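CRISPR-associated endonuclease Cas12b (Alicyclobacillus acidoterrestris, PDB 5U31) is an RNA-guided CRISPR endonuclease that recognises target DNA next to a PAM and cleaves it with a RuvC nuclease domain, working best with a divalent metal. Local coordinates at residues Q645-L656 with H684-F693; D1024-Y1032 with V1037-G1045. The protein carries 3 engineered substitutions. All coordinates share one frame; numbering follows the deposited sequence.

Contact 1: Q645-L656 with H684-F693; sequences QLRTQLAYLRLL and HMTPDWREAF. With SO4 (sulfate ion), chain G; nucleotides of chain B.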
loop_
_atom_site.group_PDB
_atom_site.type_symbol
_atom_site.label_atom_id
_atom_site.label_comp_id
_atom_site.label_asym_id
_atom_site.label_seq_id
_atom_site.Cartn_x
_atom_site.Cartn_y
_atom_site.Cartn_z
ATOM N N GLN A 645 -29.298 -3.517 12.990
ATOM C CA GLN A 645 -30.416 -2.961 13.744
ATOM C C GLN A 645 -29.999 -1.688 14.465
ATOM O O GLN A 645 -30.618 -0.629 14.301
ATOM C CB GLN A 645 -30.940 -3.992 14.744
ATOM C CG GLN A 645 -31.653 -5.166 14.116
ATOM C CD GLN A 645 -32.224 -6.102 15.155
ATOM O OE1 GLN A 645 -31.564 -6.431 16.140
ATOM N NE2 GLN A 645 -33.463 -6.524 14.950
ATOM N N LEU A 646 -28.939 -1.774 15.271
ATOM C CA LEU A 646 -28.490 -0.615 16.032
ATOM C C LEU A 646 -28.095 0.534 15.117
ATOM O O LEU A 646 -28.312 1.703 15.459
ATOM C CB LEU A 646 -27.320 -1.010 16.934
ATOM C CG LEU A 646 -27.585 -2.137 17.936
ATOM C CD1 LEU A 646 -26.288 -2.596 18.559
ATOM C CD2 LEU A 646 -28.565 -1.709 19.015
ATOM N N ARG A 647 -27.531 0.226 13.948
ATOM C CA ARG A 647 -27.082 1.282 13.049
ATOM C C ARG A 647 -28.253 2.139 12.577
ATOM O O ARG A 647 -28.163 3.374 12.575
ATOM C CB ARG A 647 -26.328 0.676 11.864
ATOM C CG ARG A 647 -25.596 1.699 11.015
ATOM C CD ARG A 647 -25.444 1.223 9.583
ATOM N NE ARG A 647 -24.386 0.230 9.437
ATOM C CZ ARG A 647 -24.118 -0.407 8.303
ATOM N NH1 ARG A 647 -23.133 -1.292 8.255
ATOM N NH2 ARG A 647 -24.839 -0.163 7.216
ATOM N N THR A 648 -29.366 1.509 12.193
ATOM C CA THR A 648 -30.527 2.282 11.762
ATOM C C THR A 648 -31.267 2.906 12.937
ATOM O O THR A 648 -31.879 3.968 12.779
ATOM C CB THR A 648 -31.495 1.415 10.953
ATOM O OG1 THR A 648 -32.191 0.520 11.828
ATOM C CG2 THR A 648 -30.746 0.618 9.895
ATOM N N GLN A 649 -31.237 2.266 14.110
ATOM C CA GLN A 649 -31.824 2.884 15.296
ATOM C C GLN A 649 -31.131 4.200 15.622
ATOM O O GLN A 649 -31.791 5.188 15.962
ATOM C CB GLN A 649 -31.744 1.932 16.489
ATOM C CG GLN A 649 -32.621 0.697 16.375
ATOM C CD GLN A 649 -32.823 -0.009 17.708
ATOM O OE1 GLN A 649 -33.691 -0.870 17.840
ATOM N NE2 GLN A 649 -32.025 0.357 18.702
ATOM N N LEU A 650 -29.799 4.232 15.518
ATOM C CA LEU A 650 -29.064 5.466 15.772
ATOM C C LEU A 650 -29.411 6.542 14.752
ATOM O O LEU A 650 -29.431 7.732 15.087
ATOM C CB LEU A 650 -27.560 5.194 15.756
ATOM C CG LEU A 650 -26.724 5.728 16.920
ATOM C CD1 LEU A 650 -25.246 5.758 16.550
ATOM C CD2 LEU A 650 -27.210 7.099 17.355
ATOM N N ALA A 651 -29.684 6.146 13.505
ATOM C CA ALA A 651 -29.962 7.124 12.458
ATOM C C ALA A 651 -31.249 7.888 12.724
ATOM O O ALA A 651 -31.362 9.060 12.347
ATOM C CB ALA A 651 -30.029 6.434 11.098
ATOM N N TYR A 652 -32.225 7.244 13.366
ATOM C CA TYR A 652 -33.458 7.916 13.752
ATOM C C TYR A 652 -33.324 8.647 15.081
ATOM O O TYR A 652 -34.075 9.597 15.326
ATOM C CB TYR A 652 -34.610 6.906 13.817
ATOM C CG TYR A 652 -35.142 6.494 12.455
ATOM C CD1 TYR A 652 -36.454 6.769 12.084
ATOM C CD2 TYR A 652 -34.328 5.841 11.536
ATOM C CE1 TYR A 652 -36.942 6.397 10.840
ATOM C CE2 TYR A 652 -34.804 5.468 10.292
ATOM C CZ TYR A 652 -36.111 5.747 9.948
ATOM O OH TYR A 652 -36.588 5.375 8.708
ATOM N N LEU A 653 -32.389 8.230 15.938
ATOM C CA LEU A 653 -32.108 9.000 17.143
ATOM C C LEU A 653 -31.633 10.401 16.786
ATOM O O LEU A 653 -32.039 11.385 17.417
ATOM C CB LEU A 653 -31.063 8.279 17.996
ATOM C CG LEU A 653 -31.299 8.221 19.508
ATOM C CD1 LEU A 653 -30.038 7.788 20.240
ATOM C CD2 LEU A 653 -31.795 9.551 20.039
ATOM N N ARG A 654 -30.784 10.512 15.762
ATOM C CA ARG A 654 -30.313 11.820 15.321
ATOM C C ARG A 654 -31.429 12.632 14.679
ATOM O O ARG A 654 -31.396 13.868 14.725
ATOM C CB ARG A 654 -29.149 11.653 14.349
ATOM C CG ARG A 654 -27.963 10.928 14.943
ATOM C CD ARG A 654 -26.734 11.069 14.066
ATOM N NE ARG A 654 -25.514 10.818 14.824
ATOM C CZ ARG A 654 -24.848 9.669 14.805
ATOM N NH1 ARG A 654 -25.277 8.665 14.051
ATOM N NH2 ARG A 654 -23.746 9.528 15.532
ATOM N N LEU A 655 -32.412 11.968 14.067
ATOM C CA LEU A 655 -33.583 12.690 13.583
ATOM C C LEU A 655 -34.382 13.267 14.743
ATOM O O LEU A 655 -34.901 14.385 14.653
ATOM C CB LEU A 655 -34.458 11.771 12.730
ATOM C CG LEU A 655 -34.125 11.721 11.236
ATOM C CD1 LEU A 655 -34.962 10.665 10.528
ATOM C CD2 LEU A 655 -34.336 13.090 10.601
ATOM N N LEU A 656 -34.486 12.521 15.843
ATOM C CA LEU A 656 -35.189 13.032 17.013
ATOM C C LEU A 656 -34.427 14.188 17.648
ATOM O O LEU A 656 -35.036 15.153 18.123
ATOM C CB LEU A 656 -35.402 11.907 18.026
ATOM C CG LEU A 656 -36.137 12.268 19.317
ATOM C CD1 LEU A 656 -37.556 12.725 19.024
ATOM C CD2 LEU A 656 -36.141 11.084 20.263
ATOM N N HIS A 684 -36.391 -2.822 10.237
ATOM C CA HIS A 684 -34.943 -2.875 10.379
ATOM C C HIS A 684 -34.475 -2.721 11.820
ATOM O O HIS A 684 -33.369 -3.170 12.146
ATOM C CB HIS A 684 -34.296 -1.791 9.512
ATOM C CG HIS A 684 -34.269 -2.122 8.054
ATOM N ND1 HIS A 684 -34.439 -3.405 7.580
ATOM C CD2 HIS A 684 -34.087 -1.340 6.964
ATOM C CE1 HIS A 684 -34.364 -3.400 6.261
ATOM N NE2 HIS A 684 -34.152 -2.159 5.861
HETATM N N MSE A 685 -35.277 -2.104 12.681
HETATM C CA MSE A 685 -34.911 -1.917 14.082
HETATM C C MSE A 685 -35.262 -3.128 14.935
HETATM O O MSE A 685 -35.823 -4.108 14.446
HETATM C CB MSE A 685 -35.609 -0.687 14.665
HETATM C CG MSE A 685 -35.454 0.579 13.848
HETATM SE SE MSE A 685 -36.464 2.058 14.618
HETATM C CE MSE A 685 -36.271 3.340 13.165
ATOM N N THR A 686 -34.929 -3.044 16.218
ATOM C CA THR A 686 -35.372 -4.052 17.162
ATOM C C THR A 686 -36.798 -3.737 17.610
ATOM O O THR A 686 -37.216 -2.577 17.592
ATOM C CB THR A 686 -34.449 -4.100 18.377
ATOM O OG1 THR A 686 -34.755 -3.013 19.258
ATOM C CG2 THR A 686 -32.993 -4.000 17.939
ATOM N N PRO A 687 -37.570 -4.754 17.999
ATOM C CA PRO A 687 -38.964 -4.480 18.394
ATOM C C PRO A 687 -39.083 -3.576 19.611
ATOM O O PRO A 687 -39.799 -2.568 19.559
ATOM C CB PRO A 687 -39.531 -5.885 18.654
ATOM C CG PRO A 687 -38.334 -6.745 18.914
ATOM C CD PRO A 687 -37.255 -6.192 18.039
ATOM N N ASP A 688 -38.383 -3.896 20.701
ATOM C CA ASP A 688 -38.621 -3.198 21.962
ATOM C C ASP A 688 -38.144 -1.751 21.911
ATOM O O ASP A 688 -38.779 -0.867 22.499
ATOM C CB ASP A 688 -37.952 -3.950 23.112
ATOM C CG ASP A 688 -36.505 -4.283 22.825
ATOM O OD1 ASP A 688 -35.617 -3.514 23.253
ATOM O OD2 ASP A 688 -36.257 -5.311 22.159
ATOM N N TRP A 689 -37.030 -1.480 21.223
ATOM C CA TRP A 689 -36.579 -0.095 21.118
ATOM C C TRP A 689 -37.461 0.707 20.174
ATOM O O TRP A 689 -37.678 1.903 20.395
ATOM C CB TRP A 689 -35.124 -0.017 20.657
ATOM C CG TRP A 689 -34.610 1.399 20.676
ATOM C CD1 TRP A 689 -34.014 2.042 21.723
ATOM C CD2 TRP A 689 -34.680 2.352 19.610
ATOM N NE1 TRP A 689 -33.700 3.331 21.369
ATOM C CE2 TRP A 689 -34.099 3.546 20.076
ATOM C CE3 TRP A 689 -35.176 2.311 18.305
ATOM C CZ2 TRP A 689 -34.004 4.686 19.284
ATOM C CZ3 TRP A 689 -35.072 3.444 17.519
ATOM C CH2 TRP A 689 -34.491 4.612 18.010
ATOM N N ARG A 690 -37.964 0.073 19.115
ATOM C CA ARG A 690 -38.901 0.751 18.228
ATOM C C ARG A 690 -40.183 1.121 18.962
ATOM O O ARG A 690 -40.713 2.221 18.780
ATOM C CB ARG A 690 -39.199 -0.132 17.019
ATOM C CG ARG A 690 -40.297 0.379 16.115
ATOM C CD ARG A 690 -40.401 -0.500 14.884
ATOM N NE ARG A 690 -40.562 -1.909 15.232
ATOM C CZ ARG A 690 -40.522 -2.905 14.353
ATOM N NH1 ARG A 690 -40.324 -2.650 13.069
ATOM N NH2 ARG A 690 -40.680 -4.157 14.761
ATOM N N GLU A 691 -40.688 0.219 19.808
ATOM C CA GLU A 691 -41.877 0.537 20.591
ATOM C C GLU A 691 -41.618 1.713 21.522
ATOM O O GLU A 691 -42.480 2.585 21.684
ATOM C CB GLU A 691 -42.331 -0.689 21.381
ATOM C CG GLU A 691 -42.763 -1.853 20.502
ATOM C CD GLU A 691 -43.364 -3.000 21.293
ATOM O OE1 GLU A 691 -43.802 -2.772 22.442
ATOM O OE2 GLU A 691 -43.394 -4.131 20.763
ATOM N N ALA A 692 -40.435 1.759 22.136
ATOM C CA ALA A 692 -40.086 2.889 22.992
ATOM C C ALA A 692 -40.032 4.182 22.192
ATOM O O ALA A 692 -40.499 5.230 22.655
ATOM C CB ALA A 692 -38.747 2.628 23.683
ATOM N N PHE A 693 -39.471 4.122 20.984
ATOM C CA PHE A 693 -39.405 5.297 20.123
ATOM C C PHE A 693 -40.794 5.755 19.702
ATOM O O PHE A 693 -41.068 6.960 19.651
ATOM C CB PHE A 693 -38.549 4.983 18.900
ATOM C CG PHE A 693 -38.120 6.193 18.136
ATOM C CD1 PHE A 693 -36.983 6.890 18.504
ATOM C CD2 PHE A 693 -38.844 6.631 17.042
ATOM C CE1 PHE A 693 -36.579 8.003 17.803
ATOM C CE2 PHE A 693 -38.445 7.745 16.334
ATOM C CZ PHE A 693 -37.312 8.433 16.716
HETATM S S SO4 G . -22.718 -1.587 4.417
HETATM O O1 SO4 G . -23.795 -2.431 4.932
HETATM O O2 SO4 G . -23.291 -0.554 3.562
HETATM O O3 SO4 G . -21.980 -0.954 5.511
HETATM O O4 SO4 G . -21.809 -2.407 3.620
ATOM P P A B 107 -23.852 13.895 13.900
ATOM O OP1 A B 107 -25.004 13.638 14.800
ATOM O OP2 A B 107 -23.715 13.135 12.629
ATOM O "O5'" A B 107 -23.813 15.446 13.538
ATOM C "C5'" A B 107 -23.952 16.433 14.550
ATOM C "C4'" A B 107 -23.751 17.823 14.004
ATOM O "O4'" A B 107 -22.377 17.991 13.573
ATOM C "C3'" A B 107 -24.570 18.182 12.776
ATOM O "O3'" A B 107 -25.896 18.558 13.093
ATOM C "C2'" A B 107 -23.751 19.302 12.146
ATOM O "O2'" A B 107 -23.967 20.526 12.832
ATOM C "C1'" A B 107 -22.327 18.836 12.441
ATOM N N9 A B 107 -21.731 18.089 11.316
ATOM C C8 A B 107 -21.546 16.732 11.193
ATOM N N7 A B 107 -20.970 16.377 10.068
ATOM C C5 A B 107 -20.758 17.580 9.409
ATOM C C6 A B 107 -20.184 17.892 8.166
ATOM N N6 A B 107 -19.697 16.982 7.321
ATOM N N1 A B 107 -20.127 19.193 7.807
ATOM C C2 A B 107 -20.612 20.114 8.649
ATOM N N3 A B 107 -21.173 19.945 9.843
ATOM C C4 A B 107 -21.219 18.640 10.167
ATOM P P C B 106 -20.878 9.413 12.224
ATOM O OP1 C B 106 -22.128 8.694 12.580
ATOM O OP2 C B 106 -20.513 9.593 10.795
ATOM O "O5'" C B 106 -20.913 10.840 12.919
ATOM C "C5'" C B 106 -20.884 10.947 14.332
ATOM C "C4'" C B 106 -20.488 12.333 14.763
ATOM O "O4'" C B 106 -19.124 12.605 14.360
ATOM C "C3'" C B 106 -21.285 13.465 14.141
ATOM O "O3'" C B 106 -22.531 13.668 14.777
ATOM C "C2'" C B 106 -20.334 14.644 14.268
ATOM O "O2'" C B 106 -20.346 15.144 15.597
ATOM C "C1'" C B 106 -18.987 13.967 14.019
ATOM N N1 C B 106 -18.572 14.055 12.602
ATOM C C2 C B 106 -17.888 15.195 12.184
ATOM O O2 C B 106 -17.663 16.078 13.020
ATOM N N3 C B 106 -17.495 15.301 10.894
ATOM C C4 C B 106 -17.764 14.319 10.035
ATOM N N4 C B 106 -17.358 14.462 8.772
ATOM C C5 C B 106 -18.458 13.142 10.434
ATOM C C6 C B 106 -18.839 13.050 11.713
#
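Gln649 of the bridge helix lies against the indole of Trp689. Its CG stands anti to the carbonyl carbon (chi1 -68°), and from there the extended chain lays the amide along the indole. Gln649 CB sits over the six-membered ring of Trp689, 4.0 Å from the centroid, as a CH-pi contact. Gln649 CG meets Met685 CB at 3.7 Å. The amide then lies over one indole face, 27° from its plane, with Gln649 NE2 3.4 Å from Trp689 CG. NE2 also bonds Gln730 of helix 709-739. Gln649 OE1 takes two hydrogen bonds from one residue, from Thr686 OG1 at 2.8 Å and from Thr686 N at 3.0 Å. Together these bonds fix the rotation of the amide. Trp689 NE1 is held by Val723 O.

The methyl CE of Met685, a selenomethionine, sits over the centre of the Tyr652 ring, 3.5 Å from the centroid. The selenium stands farther off, completing a Met-aromatic contact. Arg654 NE makes a weak bond to OP1 of A107 of chain B, in the RNA.

Thr686 is the N-cap of helix 687-701, its OG1 taking a weak bond from Trp689 N. Helical segments 645-656 and 687-693 run near-parallel (9°), a capped helix packing that joins the bridge helix to REC2.

Contact 2: D1024-Y1032 with V1037-G1045; sequences DSYSNKVFY and VTYYERERG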
loop_
_atom_site.group_PDB
_atom_site.type_symbol
_atom_site.label_atom_id
_atom_site.label_comp_id
_atom_site.label_asym_id
_atom_site.label_seq_id
_atom_site.Cartn_x
_atom_site.Cartn_y
_atom_site.Cartn_z
ATOM N N ASP A 1024 6.132 3.830 -33.932
ATOM C CA ASP A 1024 6.624 2.908 -34.953
ATOM C C ASP A 1024 5.536 2.522 -35.939
ATOM O O ASP A 1024 5.839 2.159 -37.081
ATOM C CB ASP A 1024 7.196 1.649 -34.305
ATOM C CG ASP A 1024 8.646 1.805 -33.906
ATOM O OD1 ASP A 1024 9.373 2.561 -34.587
ATOM O OD2 ASP A 1024 9.060 1.171 -32.912
ATOM N N SER A 1025 4.276 2.590 -35.527
ATOM C CA SER A 1025 3.173 2.107 -36.345
ATOM C C SER A 1025 2.332 3.213 -36.960
ATOM O O SER A 1025 1.976 3.124 -38.137
ATOM C CB SER A 1025 2.271 1.189 -35.511
ATOM O OG SER A 1025 3.032 0.197 -34.841
ATOM N N TYR A 1026 2.013 4.268 -36.207
ATOM C CA TYR A 1026 1.015 5.241 -36.638
ATOM C C TYR A 1026 1.566 6.648 -36.834
ATOM O O TYR A 1026 0.778 7.583 -37.024
ATOM C CB TYR A 1026 -0.145 5.279 -35.638
ATOM C CG TYR A 1026 -0.814 3.941 -35.418
ATOM C CD1 TYR A 1026 -1.782 3.471 -36.295
ATOM C CD2 TYR A 1026 -0.481 3.151 -34.324
ATOM C CE1 TYR A 1026 -2.396 2.246 -36.095
ATOM C CE2 TYR A 1026 -1.089 1.927 -34.114
ATOM C CZ TYR A 1026 -2.045 1.480 -35.001
ATOM O OH TYR A 1026 -2.648 0.261 -34.790
ATOM N N SER A 1027 2.887 6.836 -36.799
ATOM C CA SER A 1027 3.438 8.172 -37.009
ATOM C C SER A 1027 3.113 8.683 -38.407
ATOM O O SER A 1027 2.580 9.788 -38.572
ATOM C CB SER A 1027 4.949 8.164 -36.781
ATOM O OG SER A 1027 5.602 7.386 -37.769
ATOM N N ASN A 1028 3.415 7.885 -39.427
ATOM C CA ASN A 1028 3.198 8.261 -40.817
ATOM C C ASN A 1028 1.756 8.070 -41.276
ATOM O O ASN A 1028 1.500 8.116 -42.484
ATOM C CB ASN A 1028 4.139 7.459 -41.724
ATOM C CG ASN A 1028 4.086 5.963 -41.445
ATOM O OD1 ASN A 1028 3.890 5.536 -40.305
ATOM N ND2 ASN A 1028 4.264 5.159 -42.490
ATOM N N LYS A 1029 0.814 7.865 -40.357
ATOM C CA LYS A 1029 -0.544 7.482 -40.713
ATOM C C LYS A 1029 -1.549 8.423 -40.064
ATOM O O LYS A 1029 -1.282 9.042 -39.030
ATOM C CB LYS A 1029 -0.832 6.031 -40.300
ATOM C CG LYS A 1029 0.261 5.052 -40.708
ATOM C CD LYS A 1029 -0.290 3.894 -41.519
ATOM C CE LYS A 1029 -1.218 3.034 -40.682
ATOM N NZ LYS A 1029 -1.748 1.883 -41.459
ATOM N N VAL A 1030 -2.726 8.511 -40.685
ATOM C CA VAL A 1030 -3.775 9.430 -40.262
ATOM C C VAL A 1030 -5.120 8.797 -40.608
ATOM O O VAL A 1030 -5.212 7.963 -41.512
ATOM C CB VAL A 1030 -3.572 10.816 -40.925
ATOM C CG1 VAL A 1030 -4.568 11.052 -42.055
ATOM C CG2 VAL A 1030 -3.615 11.926 -39.883
ATOM N N PHE A 1031 -6.166 9.180 -39.873
ATOM C CA PHE A 1031 -7.467 8.518 -39.948
ATOM C C PHE A 1031 -8.537 9.462 -40.486
ATOM O O PHE A 1031 -8.676 10.586 -39.995
ATOM C CB PHE A 1031 -7.902 7.999 -38.576
ATOM C CG PHE A 1031 -6.912 7.086 -37.928
ATOM C CD1 PHE A 1031 -6.919 5.733 -38.201
ATOM C CD2 PHE A 1031 -5.983 7.580 -37.031
ATOM C CE1 PHE A 1031 -6.012 4.892 -37.600
ATOM C CE2 PHE A 1031 -5.073 6.741 -36.428
ATOM C CZ PHE A 1031 -5.088 5.395 -36.715
ATOM N N TYR A 1032 -9.316 8.987 -41.456
ATOM C CA TYR A 1032 -10.379 9.769 -42.072
ATOM C C TYR A 1032 -11.730 9.089 -41.866
ATOM O O TYR A 1032 -11.817 7.928 -41.458
ATOM C CB TYR A 1032 -10.118 9.985 -43.569
ATOM C CG TYR A 1032 -10.276 8.742 -44.419
ATOM C CD1 TYR A 1032 -9.201 7.897 -44.650
ATOM C CD2 TYR A 1032 -11.497 8.419 -44.999
ATOM C CE1 TYR A 1032 -9.337 6.761 -45.432
ATOM C CE2 TYR A 1032 -11.643 7.285 -45.776
ATOM C CZ TYR A 1032 -10.559 6.460 -45.990
ATOM O OH TYR A 1032 -10.696 5.328 -46.761
ATOM N N VAL A 1037 -18.082 7.975 -37.123
ATOM C CA VAL A 1037 -18.067 6.844 -36.208
ATOM C C VAL A 1037 -16.984 5.834 -36.566
ATOM O O VAL A 1037 -16.288 5.328 -35.681
ATOM C CB VAL A 1037 -19.456 6.162 -36.146
ATOM C CG1 VAL A 1037 -19.932 5.777 -37.535
ATOM C CG2 VAL A 1037 -19.420 4.942 -35.258
ATOM N N THR A 1038 -16.799 5.546 -37.855
ATOM C CA THR A 1038 -15.896 4.495 -38.309
ATOM C C THR A 1038 -14.754 5.104 -39.108
ATOM O O THR A 1038 -14.973 5.648 -40.195
ATOM C CB THR A 1038 -16.644 3.466 -39.151
ATOM O OG1 THR A 1038 -17.665 2.856 -38.352
ATOM C CG2 THR A 1038 -15.688 2.405 -39.660
ATOM N N TYR A 1039 -13.536 4.968 -38.593
ATOM C CA TYR A 1039 -12.360 5.618 -39.148
ATOM C C TYR A 1039 -11.487 4.618 -39.902
ATOM O O TYR A 1039 -11.478 3.419 -39.601
ATOM C CB TYR A 1039 -11.562 6.310 -38.034
ATOM C CG TYR A 1039 -12.305 7.489 -37.435
ATOM C CD1 TYR A 1039 -11.932 8.795 -37.724
ATOM C CD2 TYR A 1039 -13.407 7.295 -36.609
ATOM C CE1 TYR A 1039 -12.620 9.873 -37.187
ATOM C CE2 TYR A 1039 -14.104 8.366 -36.076
ATOM C CZ TYR A 1039 -13.707 9.653 -36.370
ATOM O OH TYR A 1039 -14.393 10.724 -35.843
ATOM N N TYR A 1040 -10.762 5.131 -40.903
ATOM C CA TYR A 1040 -9.883 4.343 -41.758
ATOM C C TYR A 1040 -8.543 5.055 -41.907
ATOM O O TYR A 1040 -8.474 6.286 -41.874
ATOM C CB TYR A 1040 -10.504 4.116 -43.144
ATOM C CG TYR A 1040 -11.941 3.661 -43.102
ATOM C CD1 TYR A 1040 -12.257 2.316 -43.014
ATOM C CD2 TYR A 1040 -12.981 4.576 -43.149
ATOM C CE1 TYR A 1040 -13.567 1.894 -42.971
ATOM C CE2 TYR A 1040 -14.296 4.164 -43.108
ATOM C CZ TYR A 1040 -14.583 2.820 -43.019
ATOM O OH TYR A 1040 -15.893 2.394 -42.981
ATOM N N GLU A 1041 -7.482 4.272 -42.096
ATOM C CA GLU A 1041 -6.128 4.814 -42.100
ATOM C C GLU A 1041 -5.746 5.364 -43.471
ATOM O O GLU A 1041 -6.154 4.843 -44.511
ATOM C CB GLU A 1041 -5.113 3.743 -41.694
ATOM C CG GLU A 1041 -5.408 3.043 -40.379
ATOM C CD GLU A 1041 -4.504 1.845 -40.140
ATOM O OE1 GLU A 1041 -4.073 1.222 -41.136
ATOM O OE2 GLU A 1041 -4.217 1.532 -38.963
ATOM N N ARG A 1042 -4.945 6.426 -43.453
ATOM C CA ARG A 1042 -4.282 6.973 -44.632
ATOM C C ARG A 1042 -2.770 6.854 -44.448
ATOM O O ARG A 1042 -2.287 6.186 -43.528
ATOM C CB ARG A 1042 -4.709 8.422 -44.882
ATOM C CG ARG A 1042 -5.994 8.556 -45.669
ATOM C CD ARG A 1042 -5.950 9.723 -46.650
ATOM N NE ARG A 1042 -6.164 11.027 -46.022
ATOM C CZ ARG A 1042 -5.192 11.859 -45.663
ATOM N NH1 ARG A 1042 -5.488 13.026 -45.106
ATOM N NH2 ARG A 1042 -3.922 11.529 -45.860
ATOM N N GLU A 1043 -2.012 7.514 -45.326
ATOM C CA GLU A 1043 -0.558 7.373 -45.354
ATOM C C GLU A 1043 0.119 8.713 -45.660
ATOM O O GLU A 1043 0.876 8.856 -46.615
ATOM C CB GLU A 1043 -0.137 6.323 -46.379
ATOM C CG GLU A 1043 -0.540 4.905 -46.028
ATOM C CD GLU A 1043 -0.346 3.946 -47.182
ATOM O OE1 GLU A 1043 0.052 4.400 -48.275
ATOM O OE2 GLU A 1043 -0.593 2.736 -46.996
ATOM N N ARG A 1044 -0.139 9.720 -44.827
ATOM C CA ARG A 1044 0.501 11.020 -45.022
ATOM C C ARG A 1044 1.047 11.662 -43.754
ATOM O O ARG A 1044 1.841 12.602 -43.869
ATOM C CB ARG A 1044 -0.469 12.001 -45.694
ATOM C CG ARG A 1044 -0.885 11.594 -47.099
ATOM C CD ARG A 1044 0.299 11.572 -48.052
ATOM N NE ARG A 1044 0.169 10.500 -49.034
ATOM C CZ ARG A 1044 -0.445 10.626 -50.206
ATOM N NH1 ARG A 1044 -0.516 9.591 -51.032
ATOM N NH2 ARG A 1044 -0.983 11.789 -50.554
ATOM N N GLY A 1045 0.673 11.209 -42.561
ATOM C CA GLY A 1045 1.207 11.768 -41.329
ATOM C C GLY A 1045 0.813 13.210 -41.063
ATOM O O GLY A 1045 0.896 13.691 -39.931
#
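An antiparallel beta hairpin of the Nuc-II domain brings Tyr1032 and Tyr1040 together as its hydrogen-bonded pair. Tyr1032 N donates to Tyr1040 O at 2.9 Å, and Tyr1040 N donates back to Tyr1032 O at 3.0 Å. Phe1031 and Glu1041 form the adjoining non-hydrogen-bonded pair. Beyond it, Arg1042 N bonds to Val1030 O, though the modelled length is too short to be taken literally.

The Tyr1032 ring folds back over the partner strand, because its CG stands between the backbone N and the carbonyl carbon (chi1 71°). Tyr1040 CB lies over a face of this ring, 4.0 Å from the centroid. The two tyrosine rings meet obliquely, with planes 39° apart. Arg1042 CG touches Tyr1032 CD1 at 3.4 Å. The guanidinium of Arg1042 has Val1030 CG1 over one face, 3.7 Å from its CZ, while its NE is salt-bridged to Glu1010.

On the side of Phe1031, Glu1041 runs alongside the ring, with Glu1041 CG 3.4 Å from Phe1031 CE1. Glu1041 OE2 lies in the plane of the Tyr1026 ring, at its edge, 3.5 Å from Tyr1026 CE1. The Lys1029 chain bends at chi2 and chi3 and brings NZ to Glu1041 OE1 in a salt bridge, modelled too short for its length to be trusted.

Strand 1038-1041 pairs with strand 1091-1093, and Phe1031 meets Trp1091 edge-to-face. Phe1031 also packs on Leu1000 and Cys1002 of strand 999-1006. Its backbone bonds Leu1013, linking outermost strands 1031-1032 and 1011-1015, so the sheet probably curls round. Val1030 packs on Val1012 and Ile1014.

Contact 1 comes first along the chain and is closed before contact 2 begins. Their centres are about 64 Å apart, and their nearest atoms are about 43 Å apart, so they do not touch. They share no helix, strand or sheet. Contact 1 is mainly helical, with the loop before helix 687-701, and spans the boundary between the bridge helix and the REC2 domain, next to the guide RNA. Contact 2 is a local hairpin within the Nuc-II domain, with its nearest atom about 12 Å from the bound nucleic acid. Contact 1 thus joins the NUC lobe, through the bridge helix, to the REC lobe, while contact 2 lies wholly within the NUC lobe. The guide RNA lies in the channel between the lobes.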